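Local coordinates for protein agmatine N-acetyltransferase (Drosophila melanogaster, PDB 7CIW) that transfers the acetyl group of acetyl-CoA to agmatine and probably, as an arylalkylamine N-acetyltransferase, acylates dopamine and serotonin too, at residues P35-T40 with V199-P203. The protein carries 1 engineered substitution. Sequence-based numbering, arbitrary orientation.
Sequences PLTAGT and VIRPP
G39 and R201 make the one hydrogen bond between 35-40 and 199-203: R201 N reaches G39 O at 3.1 Å, with an almost linear N-H...O angle of 178°. G39 is where the chain leaves the short helix 35-38, and its CA also comes 3.3 Å from R201 O in a CA-H...O contact. G39 has no CB to stand between the two backbones, which lets its CA come 4.0 Å from P202 N.

The apolar contacts spread to both sides of this bond. I200 does most of the work. With CG2 anti to its backbone N, that methyl is set 3.7 Å from L36 CD2, while CD1, at the end of the other branch, meets T40 CG2 at 3.7 Å. Farther along the loop the prolines take over, P35 CB lying 3.7 Å from P202 CB and A38 CB meeting P203 CD at 4.1 Å.

T40 bonds back to the helix within its own segment. Its hydroxyl OG1 gives a 2.8 Å hydrogen bond to L36 O, tilted 17° from the carbonyl plane, and is also bonded to K99 NZ. A valine in its place would probably leave L36 O without this donor and K99 without one of its oxygen partners.

The helix also borders the active site: P35 touches coenzyme A, and L36 and T37 line the acetylagmatine pocket. Y188 touches both L36 and P202, and L106 of helix 99-114 packs on both L36 and I200. The contact thus ties helix 35-38, alongside helix 99-114, to the long loop between strands 181-187 and 208-215 of the GNAT fold.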
loop_
_atom_site.group_PDB
_atom_site.type_symbol
_atom_site.label_atom_id
_atom_site.label_comp_id
_atom_site.label_asym_id
_atom_site.label_seq_id
_atom_site.Cartn_x
_atom_site.Cartn_y
_atom_site.Cartn_z
ATOM N N PRO A 35 6.738 6.904 -3.521
ATOM C CA PRO A 35 8.101 6.802 -4.084
ATOM C C PRO A 35 8.259 5.875 -5.288
ATOM O O PRO A 35 8.997 6.241 -6.207
ATOM C CB PRO A 35 8.926 6.333 -2.878
ATOM C CG PRO A 35 8.242 6.994 -1.715
ATOM C CD PRO A 35 6.758 6.900 -2.042
ATOM N N LEU A 36 7.633 4.690 -5.333
ATOM C CA LEU A 36 7.809 3.859 -6.537
ATOM C C LEU A 36 7.191 4.521 -7.760
ATOM O O LEU A 36 7.765 4.472 -8.854
ATOM C CB LEU A 36 7.205 2.474 -6.360
ATOM C CG LEU A 36 7.639 1.677 -5.141
ATOM C CD1 LEU A 36 7.138 0.230 -5.282
ATOM C CD2 LEU A 36 9.154 1.738 -4.996
ATOM N N THR A 37 6.011 5.118 -7.596
ATOM C CA THR A 37 5.355 5.804 -8.700
ATOM C C THR A 37 6.131 7.046 -9.118
ATOM O O THR A 37 6.278 7.317 -10.315
ATOM C CB THR A 37 3.923 6.159 -8.298
ATOM O OG1 THR A 37 3.345 5.051 -7.600
ATOM C CG2 THR A 37 3.066 6.469 -9.526
ATOM N N ALA A 38 6.634 7.814 -8.149
ATOM C CA ALA A 38 7.403 9.009 -8.472
ATOM C C ALA A 38 8.774 8.663 -9.026
ATOM O O ALA A 38 9.379 9.490 -9.717
ATOM C CB ALA A 38 7.556 9.895 -7.236
ATOM N N GLY A 39 9.264 7.465 -8.749
ATOM C CA GLY A 39 10.577 7.028 -9.179
ATOM C C GLY A 39 10.607 6.254 -10.476
ATOM O O GLY A 39 11.659 5.722 -10.846
ATOM N N THR A 40 9.479 6.171 -11.178
ATOM C CA THR A 40 9.376 5.522 -12.474
ATOM C C THR A 40 8.670 6.481 -13.423
ATOM O O THR A 40 8.190 7.542 -13.017
ATOM C CB THR A 40 8.616 4.189 -12.370
ATOM O OG1 THR A 40 7.418 4.389 -11.610
ATOM C CG2 THR A 40 9.465 3.134 -11.676
ATOM N N VAL A 199 16.062 0.249 -10.995
ATOM C CA VAL A 199 14.655 0.220 -11.391
ATOM C C VAL A 199 13.930 1.468 -10.894
ATOM O O VAL A 199 13.306 2.198 -11.674
ATOM C CB VAL A 199 13.981 -1.067 -10.888
ATOM C CG1 VAL A 199 12.482 -1.003 -11.131
ATOM C CG2 VAL A 199 14.578 -2.271 -11.592
ATOM N N ILE A 200 14.007 1.731 -9.596
ATOM C CA ILE A 200 13.275 2.823 -8.968
ATOM C C ILE A 200 14.275 3.886 -8.553
ATOM O O ILE A 200 15.260 3.577 -7.873
ATOM C CB ILE A 200 12.477 2.337 -7.748
ATOM C CG1 ILE A 200 11.852 0.968 -8.019
ATOM C CG2 ILE A 200 11.425 3.357 -7.377
ATOM C CD1 ILE A 200 10.587 1.035 -8.823
ATOM N N ARG A 201 14.014 5.144 -8.934
ATOM C CA ARG A 201 14.810 6.284 -8.480
ATOM C C ARG A 201 13.898 7.313 -7.824
ATOM O O ARG A 201 13.487 8.293 -8.462
ATOM C CB ARG A 201 15.597 6.924 -9.622
ATOM C CG ARG A 201 16.773 7.760 -9.111
ATOM C CD ARG A 201 17.093 8.930 -10.031
ATOM N NE ARG A 201 18.068 8.561 -11.049
ATOM C CZ ARG A 201 18.210 9.202 -12.204
ATOM N NH1 ARG A 201 17.433 10.242 -12.483
ATOM N NH2 ARG A 201 19.125 8.801 -13.081
ATOM N N PRO A 202 13.555 7.124 -6.555
ATOM C CA PRO A 202 12.594 8.014 -5.904
ATOM C C PRO A 202 13.284 9.213 -5.286
ATOM O O PRO A 202 14.498 9.186 -5.040
ATOM C CB PRO A 202 11.966 7.120 -4.824
ATOM C CG PRO A 202 13.021 6.151 -4.502
ATOM C CD PRO A 202 13.888 5.961 -5.717
ATOM N N PRO A 203 12.537 10.278 -5.007
ATOM C CA PRO A 203 13.120 11.445 -4.332
ATOM C C PRO A 203 13.586 11.096 -2.931
ATOM O O PRO A 203 12.881 10.393 -2.195
ATOM C CB PRO A 203 11.955 12.447 -4.284
ATOM C CG PRO A 203 10.966 11.965 -5.285
ATOM C CD PRO A 203 11.124 10.477 -5.361
#